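Local structure of putative protease (Parabacteroides distasonis ATCC 8503, 3KD4) at residues 191-196 against 411-416; 374-379 against 395-400; 402-407 against 417-422; 424-429 against 467-472. The protein is of unknown function, is probably exported, and may be a protease that cleaves peptide bonds. One frame throughout, in Å; residues are numbered along the deposited sequence.

Overall arrangement
The first three interactions run through the loop between strands 389-393 and 417-418, and the fourth joins two inner strands of the sheet beside it. Interaction 2 backs residues 395-400 onto edge strand 370-380; interaction 4 pairs strands 423-433 and 465-474 of the same five-stranded mixed sheet, its centre about 9 Å from that of interaction 2. Interaction 3, about 18 Å from both by centres, folds 402-407 onto 417-422, just ahead of strand 423-433. Interaction 1, centred about 11 Å from interaction 3, brings in segment 191-196 across 214 residues, linking early and late parts. Along the chain it encloses interaction 2 and alternates with interaction 3; interaction 4 follows.

Interaction 1: 191-196 against 411-416; sequences AFQPKN and SKRSNL
The guanidinium of Arg413 clamps the carbonyl oxygen of Ala191 end-on, and all three of its nitrogens donate to backbone oxygens. Arg413 NH1 approaches Ala191 O almost in line with the carbonyl, at 2.7 Å and with an N-H...O angle of 152°. Arg413 NH2 reaches Ala191 O at 3.0 Å, so one acceptor takes two donors, both bonds lying in the guanidinium plane. Arg413 NH2 also donates to Leu416 O at 2.8 Å, and NE to Asn415 O at 2.9 Å; in both cases the donor stands above the carbonyl plane. Arg413 thus braces its own loop while holding the other, a bend at chi2 (106°) turning CD out of line with the start of the chain.

Leu416 O has a further neighbour across the contact, Gln193 CA, whose C-H points at it nearly straight, 3.5 Å away. Beside this, Pro194 CG rests on Leu416 CB at 3.6 Å, the two side chains at about a right angle. Gln193 sets its CG 3.6 Å from Arg413 NH2, while its NE2 is satisfied by the carbonyls of Ser188 and Glu190. The carboxylate of Glu190 accepts from the backbone N-H groups of Ser414 and Asn415, and makes a long, weak ion pair with Arg413. Phe192 O instead pairs with the backbone of Glu418. The arrangement is a loop-to-loop junction pinned by an arginine that grips one main-chain carbonyl with two N-H groups, joining the connection after strand 174-184 to the loop that leads into strand 417-418.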
loop_
_atom_site.group_PDB
_atom_site.type_symbol
_atom_site.label_atom_id
_atom_site.label_comp_id
_atom_site.label_asym_id
_atom_site.label_seq_id
_atom_site.Cartn_x
_atom_site.Cartn_y
_atom_site.Cartn_z
ATOM N N ALA A 191 -2.240 6.879 13.303
ATOM C CA ALA A 191 -2.826 5.847 12.454
ATOM C C ALA A 191 -3.751 6.503 11.438
ATOM O O ALA A 191 -4.144 7.647 11.603
ATOM C CB ALA A 191 -3.595 4.800 13.318
ATOM N N PHE A 192 -4.094 5.775 10.383
ATOM C CA PHE A 192 -5.120 6.204 9.416
ATOM C C PHE A 192 -4.843 7.531 8.705
ATOM O O PHE A 192 -5.760 8.238 8.287
ATOM C CB PHE A 192 -6.496 6.233 10.098
ATOM C CG PHE A 192 -6.742 5.047 10.956
ATOM C CD1 PHE A 192 -6.784 3.775 10.396
ATOM C CD2 PHE A 192 -6.923 5.180 12.308
ATOM C CE1 PHE A 192 -7.007 2.660 11.196
ATOM C CE2 PHE A 192 -7.144 4.083 13.091
ATOM C CZ PHE A 192 -7.192 2.824 12.535
ATOM N N GLN A 193 -3.564 7.840 8.526
ATOM C CA GLN A 193 -3.177 8.912 7.637
ATOM C C GLN A 193 -3.424 8.455 6.190
ATOM O O GLN A 193 -3.509 7.254 5.921
ATOM C CB GLN A 193 -1.697 9.241 7.825
ATOM C CG GLN A 193 -1.398 9.815 9.203
ATOM C CD GLN A 193 0.094 10.114 9.369
ATOM O OE1 GLN A 193 0.600 11.047 8.770
ATOM N NE2 GLN A 193 0.782 9.320 10.175
ATOM N N PRO A 194 -3.514 9.404 5.267
ATOM C CA PRO A 194 -3.734 9.023 3.887
ATOM C C PRO A 194 -2.641 8.097 3.367
ATOM O O PRO A 194 -1.467 8.236 3.725
ATOM C CB PRO A 194 -3.712 10.357 3.132
ATOM C CG PRO A 194 -3.899 11.372 4.133
ATOM C CD PRO A 194 -3.396 10.858 5.418
ATOM N N LYS A 195 -3.051 7.132 2.563
ATOM C CA LYS A 195 -2.129 6.216 1.952
ATOM C C LYS A 195 -1.016 6.978 1.229
ATOM O O LYS A 195 0.162 6.618 1.335
ATOM C CB LYS A 195 -2.869 5.320 0.972
ATOM C CG LYS A 195 -1.967 4.321 0.257
ATOM C CD LYS A 195 -2.795 3.388 -0.635
ATOM C CE LYS A 195 -1.907 2.361 -1.341
ATOM N NZ LYS A 195 -2.773 1.316 -1.963
ATOM N N ASN A 196 -1.378 8.035 0.528
ATOM C CA ASN A 196 -0.380 8.912 -0.080
ATOM C C ASN A 196 -0.386 10.286 0.590
ATOM O O ASN A 196 -1.335 11.066 0.462
ATOM C CB ASN A 196 -0.640 8.981 -1.582
ATOM C CG ASN A 196 -0.552 7.605 -2.215
ATOM O OD1 ASN A 196 0.475 6.916 -2.059
ATOM N ND2 ASN A 196 -1.627 7.163 -2.850
ATOM N N SER A 411 -8.975 11.586 20.471
ATOM C CA SER A 411 -9.851 12.739 20.311
ATOM C C SER A 411 -9.141 13.865 19.576
ATOM O O SER A 411 -9.772 14.736 18.995
ATOM C CB SER A 411 -10.339 13.228 21.680
ATOM O OG SER A 411 -9.246 13.693 22.439
ATOM N N LYS A 412 -7.823 13.856 19.614
ATOM C CA LYS A 412 -7.037 14.898 18.981
ATOM C C LYS A 412 -6.425 14.328 17.701
ATOM O O LYS A 412 -6.124 13.136 17.604
ATOM C CB LYS A 412 -5.946 15.389 19.934
ATOM N N ARG A 413 -6.240 15.189 16.718
ATOM C CA ARG A 413 -5.719 14.756 15.451
ATOM C C ARG A 413 -4.993 15.904 14.792
ATOM O O ARG A 413 -5.489 17.032 14.775
ATOM C CB ARG A 413 -6.887 14.286 14.598
ATOM C CG ARG A 413 -6.506 13.804 13.238
ATOM C CD ARG A 413 -6.567 12.338 13.112
ATOM N NE ARG A 413 -5.820 11.917 11.920
ATOM C CZ ARG A 413 -5.282 10.718 11.766
ATOM N NH1 ARG A 413 -5.429 9.798 12.704
ATOM N NH2 ARG A 413 -4.591 10.435 10.671
ATOM N N SER A 414 -3.792 15.631 14.294
ATOM C CA SER A 414 -3.008 16.645 13.624
ATOM C C SER A 414 -2.958 16.447 12.118
ATOM O O SER A 414 -2.799 17.408 11.391
ATOM C CB SER A 414 -1.607 16.664 14.199
ATOM O OG SER A 414 -0.820 15.661 13.593
ATOM N N ASN A 415 -3.091 15.209 11.643
ATOM C CA ASN A 415 -2.996 14.927 10.206
ATOM C C ASN A 415 -4.331 14.539 9.614
ATOM O O ASN A 415 -5.275 14.249 10.345
ATOM C CB ASN A 415 -1.984 13.818 9.967
ATOM C CG ASN A 415 -0.590 14.243 10.346
ATOM O OD1 ASN A 415 -0.099 13.941 11.430
ATOM N ND2 ASN A 415 0.019 15.018 9.488
ATOM N N LEU A 416 -4.411 14.550 8.291
ATOM C CA LEU A 416 -5.581 14.046 7.605
ATOM C C LEU A 416 -5.884 12.661 8.052
ATOM O O LEU A 416 -4.973 11.871 8.302
ATOM C CB LEU A 416 -5.389 14.027 6.101
ATOM C CG LEU A 416 -5.339 15.389 5.404
ATOM C CD1 LEU A 416 -5.130 15.156 3.897
ATOM C CD2 LEU A 416 -6.615 16.196 5.653
#

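Interaction 2: 374-379 against 395-400; sequences ESRSVA and PAISAG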
loop_
_atom_site.group_PDB
_atom_site.type_symbol
_atom_site.label_atom_id
_atom_site.label_comp_id
_atom_site.label_asym_id
_atom_site.label_seq_id
_atom_site.Cartn_x
_atom_site.Cartn_y
_atom_site.Cartn_z
ATOM N N GLU A 374 -26.132 -7.662 7.190
ATOM C CA GLU A 374 -26.068 -8.896 7.938
ATOM C C GLU A 374 -27.194 -9.025 8.950
ATOM O O GLU A 374 -27.852 -8.042 9.314
ATOM C CB GLU A 374 -24.739 -9.005 8.648
ATOM C CG GLU A 374 -23.550 -9.076 7.688
ATOM C CD GLU A 374 -22.319 -9.667 8.345
ATOM O OE1 GLU A 374 -22.448 -10.323 9.425
ATOM O OE2 GLU A 374 -21.220 -9.475 7.791
ATOM N N SER A 375 -27.376 -10.266 9.389
ATOM C CA SER A 375 -28.409 -10.664 10.336
ATOM C C SER A 375 -27.806 -11.550 11.404
ATOM O O SER A 375 -26.921 -12.334 11.122
ATOM C CB SER A 375 -29.483 -11.466 9.604
ATOM O OG SER A 375 -30.345 -10.564 8.934
ATOM N N ARG A 376 -28.291 -11.404 12.627
ATOM C CA ARG A 376 -27.922 -12.280 13.722
ATOM C C ARG A 376 -29.158 -12.608 14.559
ATOM O O ARG A 376 -30.070 -11.783 14.697
ATOM C CB ARG A 376 -26.886 -11.619 14.631
ATOM C CG ARG A 376 -25.555 -11.360 14.011
ATOM C CD ARG A 376 -24.728 -12.622 13.873
ATOM N NE ARG A 376 -23.412 -12.322 13.324
ATOM C CZ ARG A 376 -23.171 -12.055 12.046
ATOM N NH1 ARG A 376 -24.166 -12.059 11.155
ATOM N NH2 ARG A 376 -21.927 -11.786 11.649
ATOM N N SER A 377 -29.183 -13.818 15.111
ATOM C CA SER A 377 -30.225 -14.217 16.041
ATOM C C SER A 377 -29.628 -14.315 17.427
ATOM O O SER A 377 -28.492 -14.783 17.592
ATOM C CB SER A 377 -30.821 -15.568 15.649
ATOM O OG SER A 377 -31.533 -15.441 14.433
ATOM N N VAL A 378 -30.396 -13.882 18.421
ATOM C CA VAL A 378 -29.959 -13.918 19.790
ATOM C C VAL A 378 -31.082 -14.399 20.710
ATOM O O VAL A 378 -32.174 -13.838 20.727
ATOM C CB VAL A 378 -29.497 -12.518 20.247
ATOM C CG1 VAL A 378 -29.015 -12.575 21.666
ATOM C CG2 VAL A 378 -28.396 -11.997 19.325
ATOM N N ALA A 379 -30.786 -15.438 21.479
ATOM C CA ALA A 379 -31.690 -15.943 22.510
ATOM C C ALA A 379 -31.202 -15.461 23.874
ATOM O O ALA A 379 -30.004 -15.353 24.107
ATOM C CB ALA A 379 -31.732 -17.467 22.461
ATOM N N PRO A 395 -24.069 -9.339 19.494
ATOM C CA PRO A 395 -22.685 -9.523 19.019
ATOM C C PRO A 395 -22.289 -8.592 17.874
ATOM O O PRO A 395 -23.091 -8.318 16.997
ATOM C CB PRO A 395 -22.664 -10.978 18.556
ATOM C CG PRO A 395 -24.082 -11.318 18.276
ATOM C CD PRO A 395 -24.922 -10.513 19.216
ATOM N N ALA A 396 -21.057 -8.104 17.890
ATOM C CA ALA A 396 -20.533 -7.313 16.778
ATOM C C ALA A 396 -20.320 -8.214 15.583
ATOM O O ALA A 396 -20.026 -9.395 15.748
ATOM C CB ALA A 396 -19.225 -6.669 17.172
ATOM N N ILE A 397 -20.477 -7.674 14.385
ATOM C CA ILE A 397 -20.099 -8.408 13.180
ATOM C C ILE A 397 -18.625 -8.121 12.896
ATOM O O ILE A 397 -18.054 -7.233 13.519
ATOM C CB ILE A 397 -20.962 -8.019 11.974
ATOM C CG1 ILE A 397 -20.657 -6.588 11.504
ATOM C CG2 ILE A 397 -22.433 -8.184 12.312
ATOM C CD1 ILE A 397 -21.234 -6.269 10.153
ATOM N N SER A 398 -18.039 -8.858 11.941
ATOM C CA SER A 398 -16.603 -8.770 11.594
ATOM C C SER A 398 -16.277 -7.887 10.411
ATOM O O SER A 398 -15.310 -7.116 10.434
ATOM C CB SER A 398 -16.093 -10.150 11.213
ATOM O OG SER A 398 -16.497 -11.087 12.166
ATOM N N ALA A 399 -17.054 -8.061 9.349
ATOM C CA ALA A 399 -16.828 -7.373 8.092
ATOM C C ALA A 399 -17.138 -5.887 8.231
ATOM O O ALA A 399 -17.990 -5.486 9.022
ATOM C CB ALA A 399 -17.693 -7.997 7.000
ATOM N N GLY A 400 -16.440 -5.064 7.455
ATOM C CA GLY A 400 -16.724 -3.646 7.415
ATOM C C GLY A 400 -15.970 -2.857 8.469
ATOM O O GLY A 400 -14.818 -3.181 8.787
HETATM O O HOH W 1 -19.358 -10.138 9.406
HETATM O O HOH W 2 -19.360 -11.715 12.349
HETATM O O HOH W 3 -21.346 -12.099 14.851
#
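Ile397 points its side chain at the strand and meets the ends of Glu374 and Arg376 together. Its CG1 sits between the backbone N and the carbonyl carbon (chi1 70°), the crowded position, while CG2 lies anti to the carbonyl carbon. Ile397 CG2 touches Glu374 OE1 at 3.6 Å, tip to tip, and lies 3.7 Å from Arg376 NH2, over one face of the guanidinium and offset toward its rim. Ile397 CD1 reaches on to the Glu374 carboxylate.

Glu374 runs extended beyond CG. In Arg376 a bend at chi2 (-75°) turns CD, and the guanidinium lies against the carboxylate: NH2 forms a salt bridge to Glu374 OE1 at 2.7 Å, and NH1 adds a weak bond to the same oxygen and a sound one to Ser375 O. The two residues, two apart on edge strand 370-380 of the five-stranded mixed sheet, project from the same face, over which segment 395-400 passes in roughly the opposite direction. No direct hydrogen bond joins the segments; waters do so instead. One links Arg376 NE to Ala396 O, a second Arg376 NH2 to Ser398 OG, and a third Glu374 OE2 to Ala399 N. The first two waters lie at the edge of the guanidinium, in its plane. An alanine in place of Arg376 would probably leave the Glu374 carboxylate without its charged mate, take the guanidinium face away from Ile397 CG2 and cost two waters an anchor. Toward Val378, its CG2 and Pro395 CD meet tip to tip at 3.8 Å; at the Glu374 end, Ala399 CB approaches Glu374 OE2 at 3.9 Å.

Interaction 3: 402-407 against 417-422; sequences DSWGMS and FELPSL
Pro420 sets its CG and CD over one face of the Trp404 indole, the tight part of this contact. Pro420 CD stands over the centre of the six-membered ring of Trp404, 3.5 Å from the centroid and 5° off the ring normal, a CH-pi contact, and Pro420 CG comes within 3.5 Å of Trp404 CE2. At the far end of the indole, Leu419 CD2 is 4.0 Å from Trp404 CZ3, and Ser421 O is 3.4 Å from Trp404 CH2; that buried carbonyl has no polar partner in the model.

Beside Leu419, Met406, a selenomethionine, extends beyond CG (CD-position SE anti, chi2 -175°) to bring SE to 3.9 Å from Phe417 CZ, tip to tip, an oblique Met-aromatic contact, while its CE touches Leu419 CD2. These residues form part of a small hydrophobic core where the loop folds back on short strand 417-418, with Ile491 of helix 481-495 against both Met406 and Phe417, and Leu474 of strand 465-474 against Trp404 and Leu419.

The solvent side, where Pro420 is exposed, is looser and bridged by water. Trp404 NE1 reaches a water only weakly, at 3.5 Å, and the same water donates to Ser421 OG, whose own hydroxyl donates to Leu422 O.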
loop_
_atom_site.group_PDB
_atom_site.type_symbol
_atom_site.label_atom_id
_atom_site.label_comp_id
_atom_site.label_asym_id
_atom_site.label_seq_id
_atom_site.Cartn_x
_atom_site.Cartn_y
_atom_site.Cartn_z
ATOM N N ASP A 402 -16.065 -2.619 11.529
ATOM C CA ASP A 402 -15.597 -3.354 12.715
ATOM C C ASP A 402 -14.242 -4.016 12.525
ATOM O O ASP A 402 -13.606 -4.337 13.512
ATOM C CB ASP A 402 -16.624 -4.368 13.204
ATOM C CG ASP A 402 -17.893 -3.702 13.748
ATOM O OD1 ASP A 402 -17.812 -2.943 14.747
ATOM O OD2 ASP A 402 -18.975 -3.957 13.177
ATOM N N SER A 403 -13.795 -4.197 11.277
ATOM C CA SER A 403 -12.473 -4.724 11.009
ATOM C C SER A 403 -11.408 -3.608 10.776
ATOM O O SER A 403 -10.230 -3.911 10.588
ATOM C CB SER A 403 -12.535 -5.652 9.789
ATOM O OG SER A 403 -12.764 -4.907 8.584
ATOM N N TRP A 404 -11.810 -2.336 10.810
ATOM C CA TRP A 404 -10.901 -1.242 10.466
ATOM C C TRP A 404 -9.917 -0.853 11.569
ATOM O O TRP A 404 -9.033 -0.021 11.352
ATOM C CB TRP A 404 -11.675 -0.007 10.034
ATOM C CG TRP A 404 -12.374 -0.121 8.751
ATOM C CD1 TRP A 404 -12.340 -1.174 7.856
ATOM C CD2 TRP A 404 -13.138 0.898 8.133
ATOM N NE1 TRP A 404 -13.084 -0.867 6.750
ATOM C CE2 TRP A 404 -13.568 0.405 6.885
ATOM C CE3 TRP A 404 -13.508 2.183 8.514
ATOM C CZ2 TRP A 404 -14.361 1.161 6.018
ATOM C CZ3 TRP A 404 -14.297 2.930 7.664
ATOM C CH2 TRP A 404 -14.706 2.425 6.426
ATOM N N GLY A 405 -10.072 -1.412 12.758
ATOM C CA GLY A 405 -9.137 -1.140 13.832
ATOM C C GLY A 405 -9.324 0.222 14.458
ATOM O O GLY A 405 -8.377 0.781 14.995
HETATM N N MSE A 406 -10.556 0.740 14.431
HETATM C CA MSE A 406 -10.847 2.111 14.846
HETATM C C MSE A 406 -11.708 2.187 16.099
HETATM O O MSE A 406 -12.391 3.186 16.309
HETATM C CB MSE A 406 -11.576 2.885 13.724
HETATM C CG MSE A 406 -10.753 3.053 12.469
HETATM SE SE MSE A 406 -11.651 4.141 11.210
HETATM C CE MSE A 406 -10.294 4.079 9.787
ATOM N N SER A 407 -11.669 1.167 16.936
ATOM C CA SER A 407 -12.524 1.167 18.119
ATOM C C SER A 407 -11.970 2.077 19.205
ATOM O O SER A 407 -12.702 2.431 20.109
ATOM C CB SER A 407 -12.732 -0.234 18.666
ATOM O OG SER A 407 -11.518 -0.726 19.198
ATOM N N PHE A 417 -7.184 12.393 8.132
ATOM C CA PHE A 417 -7.737 11.117 8.512
ATOM C C PHE A 417 -8.387 10.483 7.284
ATOM O O PHE A 417 -9.184 11.138 6.623
ATOM C CB PHE A 417 -8.781 11.384 9.592
ATOM C CG PHE A 417 -9.423 10.165 10.122
ATOM C CD1 PHE A 417 -8.674 9.216 10.770
ATOM C CD2 PHE A 417 -10.780 9.964 9.988
ATOM C CE1 PHE A 417 -9.272 8.066 11.274
ATOM C CE2 PHE A 417 -11.391 8.799 10.515
ATOM C CZ PHE A 417 -10.619 7.861 11.137
ATOM N N GLU A 418 -8.057 9.239 6.972
ATOM C CA GLU A 418 -8.566 8.586 5.748
ATOM C C GLU A 418 -9.166 7.248 6.029
ATOM O O GLU A 418 -8.566 6.436 6.720
ATOM C CB GLU A 418 -7.408 8.404 4.730
ATOM C CG GLU A 418 -7.835 7.932 3.329
ATOM C CD GLU A 418 -6.666 7.885 2.377
ATOM O OE1 GLU A 418 -6.455 8.888 1.692
ATOM O OE2 GLU A 418 -5.932 6.876 2.349
ATOM N N LEU A 419 -10.345 7.000 5.468
ATOM C CA LEU A 419 -11.019 5.723 5.603
ATOM C C LEU A 419 -10.628 4.805 4.449
ATOM O O LEU A 419 -10.339 5.282 3.354
ATOM C CB LEU A 419 -12.523 5.937 5.555
ATOM C CG LEU A 419 -13.142 6.944 6.522
ATOM C CD1 LEU A 419 -14.650 6.886 6.306
ATOM C CD2 LEU A 419 -12.781 6.600 7.971
ATOM N N PRO A 420 -10.642 3.479 4.670
ATOM C CA PRO A 420 -10.304 2.559 3.585
ATOM C C PRO A 420 -11.274 2.665 2.400
ATOM O O PRO A 420 -10.861 2.515 1.254
ATOM C CB PRO A 420 -10.416 1.179 4.248
ATOM C CG PRO A 420 -10.404 1.407 5.691
ATOM C CD PRO A 420 -10.911 2.777 5.938
ATOM N N SER A 421 -12.544 2.966 2.686
ATOM C CA SER A 421 -13.581 3.109 1.652
ATOM C C SER A 421 -14.757 3.871 2.216
ATOM O O SER A 421 -14.869 4.039 3.426
ATOM C CB SER A 421 -14.096 1.748 1.188
ATOM O OG SER A 421 -14.939 1.134 2.169
ATOM N N LEU A 422 -15.649 4.308 1.350
ATOM C CA LEU A 422 -16.976 4.697 1.808
ATOM C C LEU A 422 -17.682 3.395 2.187
ATOM O O LEU A 422 -17.295 2.303 1.721
ATOM C CB LEU A 422 -17.759 5.436 0.745
ATOM C CG LEU A 422 -17.069 6.691 0.212
ATOM C CD1 LEU A 422 -18.001 7.365 -0.826
ATOM C CD2 LEU A 422 -16.702 7.640 1.323
HETATM O O HOH W 4 -13.848 -1.112 3.385
#

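Interaction 4: 424-429 against 467-472; sequences REEVTY and EVVRTI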
loop_
_atom_site.group_PDB
_atom_site.type_symbol
_atom_site.label_atom_id
_atom_site.label_comp_id
_atom_site.label_asym_id
_atom_site.label_seq_id
_atom_site.Cartn_x
_atom_site.Cartn_y
_atom_site.Cartn_z
ATOM N N ARG A 424 -21.592 1.530 3.766
ATOM C CA ARG A 424 -22.959 1.516 4.255
ATOM C C ARG A 424 -23.212 0.152 4.847
ATOM O O ARG A 424 -23.053 -0.880 4.152
ATOM C CB ARG A 424 -23.955 1.751 3.128
ATOM C CG ARG A 424 -23.750 3.020 2.336
ATOM C CD ARG A 424 -24.687 3.061 1.124
ATOM N NE ARG A 424 -26.013 3.621 1.383
ATOM C CZ ARG A 424 -27.053 2.903 1.774
ATOM N NH1 ARG A 424 -26.905 1.604 1.971
ATOM N NH2 ARG A 424 -28.235 3.482 1.965
ATOM N N GLU A 425 -23.601 0.121 6.122
ATOM C CA GLU A 425 -23.856 -1.158 6.788
ATOM C C GLU A 425 -25.214 -1.191 7.466
ATOM O O GLU A 425 -25.654 -0.195 8.042
ATOM C CB GLU A 425 -22.785 -1.474 7.825
ATOM C CG GLU A 425 -21.404 -1.106 7.422
ATOM C CD GLU A 425 -20.337 -1.713 8.293
ATOM O OE1 GLU A 425 -20.652 -2.455 9.259
ATOM O OE2 GLU A 425 -19.153 -1.436 7.988
ATOM N N GLU A 426 -25.864 -2.345 7.387
ATOM C CA GLU A 426 -27.078 -2.595 8.137
ATOM C C GLU A 426 -26.971 -3.944 8.816
ATOM O O GLU A 426 -26.691 -4.952 8.150
ATOM C CB GLU A 426 -28.285 -2.574 7.231
ATOM C CG GLU A 426 -29.556 -2.975 7.953
ATOM C CD GLU A 426 -30.722 -3.118 7.007
ATOM O OE1 GLU A 426 -30.654 -3.989 6.105
ATOM O OE2 GLU A 426 -31.687 -2.345 7.152
ATOM N N VAL A 427 -27.180 -3.965 10.137
ATOM C CA VAL A 427 -27.156 -5.211 10.885
ATOM C C VAL A 427 -28.495 -5.344 11.617
ATOM O O VAL A 427 -28.879 -4.446 12.380
ATOM C CB VAL A 427 -25.989 -5.276 11.901
ATOM C CG1 VAL A 427 -25.970 -6.661 12.606
ATOM C CG2 VAL A 427 -24.653 -4.994 11.196
ATOM N N THR A 428 -29.188 -6.457 11.375
ATOM C CA THR A 428 -30.487 -6.725 11.976
ATOM C C THR A 428 -30.386 -7.858 12.976
ATOM O O THR A 428 -30.022 -8.972 12.614
ATOM C CB THR A 428 -31.500 -7.086 10.917
ATOM O OG1 THR A 428 -31.657 -5.967 10.048
ATOM C CG2 THR A 428 -32.873 -7.442 11.547
ATOM N N TYR A 429 -30.715 -7.577 14.238
ATOM C CA TYR A 429 -30.663 -8.596 15.281
ATOM C C TYR A 429 -32.093 -9.028 15.585
ATOM O O TYR A 429 -32.968 -8.189 15.721
ATOM C CB TYR A 429 -30.026 -8.064 16.563
ATOM C CG TYR A 429 -28.599 -7.621 16.435
ATOM C CD1 TYR A 429 -28.280 -6.315 16.071
ATOM C CD2 TYR A 429 -27.567 -8.501 16.664
ATOM C CE1 TYR A 429 -26.960 -5.912 15.936
ATOM C CE2 TYR A 429 -26.243 -8.113 16.536
ATOM C CZ TYR A 429 -25.944 -6.813 16.177
ATOM O OH TYR A 429 -24.627 -6.438 16.052
ATOM N N GLU A 467 -36.659 -6.841 17.527
ATOM C CA GLU A 467 -35.806 -6.589 16.401
ATOM C C GLU A 467 -34.990 -5.340 16.624
ATOM O O GLU A 467 -35.545 -4.258 16.808
ATOM C CB GLU A 467 -36.644 -6.397 15.153
ATOM C CG GLU A 467 -35.791 -6.145 13.925
ATOM C CD GLU A 467 -36.586 -5.566 12.780
ATOM O OE1 GLU A 467 -37.290 -4.529 12.997
ATOM O OE2 GLU A 467 -36.469 -6.121 11.665
ATOM N N VAL A 468 -33.672 -5.472 16.542
ATOM C CA VAL A 468 -32.810 -4.315 16.658
ATOM C C VAL A 468 -32.128 -4.089 15.325
ATOM O O VAL A 468 -31.431 -4.982 14.860
ATOM C CB VAL A 468 -31.754 -4.533 17.757
ATOM C CG1 VAL A 468 -30.859 -3.277 17.888
ATOM C CG2 VAL A 468 -32.425 -4.868 19.076
ATOM N N VAL A 469 -32.303 -2.913 14.713
ATOM C CA VAL A 469 -31.588 -2.607 13.452
ATOM C C VAL A 469 -30.547 -1.499 13.683
ATOM O O VAL A 469 -30.879 -0.410 14.138
ATOM C CB VAL A 469 -32.549 -2.214 12.300
ATOM C CG1 VAL A 469 -31.777 -1.957 10.991
ATOM C CG2 VAL A 469 -33.635 -3.280 12.095
ATOM N N ARG A 470 -29.288 -1.796 13.392
ATOM C CA ARG A 470 -28.228 -0.788 13.434
ATOM C C ARG A 470 -27.774 -0.481 12.018
ATOM O O ARG A 470 -27.523 -1.408 11.257
ATOM C CB ARG A 470 -27.036 -1.293 14.251
ATOM C CG ARG A 470 -27.392 -1.790 15.662
ATOM C CD ARG A 470 -26.135 -2.104 16.416
ATOM N NE ARG A 470 -25.489 -0.852 16.792
ATOM C CZ ARG A 470 -24.182 -0.632 16.802
ATOM N NH1 ARG A 470 -23.327 -1.561 16.415
ATOM N NH2 ARG A 470 -23.740 0.547 17.195
ATOM N N THR A 471 -27.679 0.808 11.680
ATOM C CA THR A 471 -27.147 1.271 10.406
ATOM C C THR A 471 -26.026 2.307 10.579
ATOM O O THR A 471 -26.013 3.095 11.562
ATOM C CB THR A 471 -28.251 1.904 9.519
ATOM O OG1 THR A 471 -28.586 3.200 10.030
ATOM C CG2 THR A 471 -29.511 1.029 9.516
ATOM N N ILE A 472 -25.057 2.279 9.652
ATOM C CA ILE A 472 -24.056 3.339 9.532
ATOM C C ILE A 472 -23.803 3.641 8.071
ATOM O O ILE A 472 -23.757 2.716 7.273
ATOM C CB ILE A 472 -22.745 3.006 10.266
ATOM C CG1 ILE A 472 -21.721 4.161 10.095
ATOM C CG2 ILE A 472 -22.157 1.610 9.859
ATOM C CD1 ILE A 472 -20.511 4.050 11.014
HETATM O O HOH W 5 -23.597 -4.064 14.874
#
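Two neighbouring antiparallel strands of the five-stranded mixed sheet, 423-433 and 465-474, are joined here by regular pairing, their segment axes 4.6 Å apart at closest approach. Glu425, Val427 and Tyr429 form hydrogen-bonded pairs with Ile472, Arg470 and Val468, two bonds to each pair; Tyr429 N to Val468 O, at 2.8 Å and 177°, is nearly straight. Glu426-Thr471 and Thr428-Val469 are the non-hydrogen-bonded pairs between them.

Thr428 OG1, anti to the carbonyl carbon (chi1 -63°), lies 3.9 Å from Val469 CG2, the side chains side by side, and Thr428 CG2 lies 3.8 Å from Glu467 OE2. A glycine in place of Thr428 would probably open a gap beside Val469 and leave the Glu467 side chain freer to turn. On the other face Ile472 CG2 packs on Glu425 CG at 3.7 Å. Tyr429 CE1 lies 3.9 Å from Arg470 CD, and a water bridges Tyr429 OH and Arg470 NH1.

That face turns to helix 481-495, whose Trp494 touches Glu425, Val427 and Ile472 and makes a cation-pi contact with Arg470, while Tyr429 OH is hydrogen-bonded to Pro395 O. Strand 370-380 flanks 423-433, and strand 453-462 flanks 465-474.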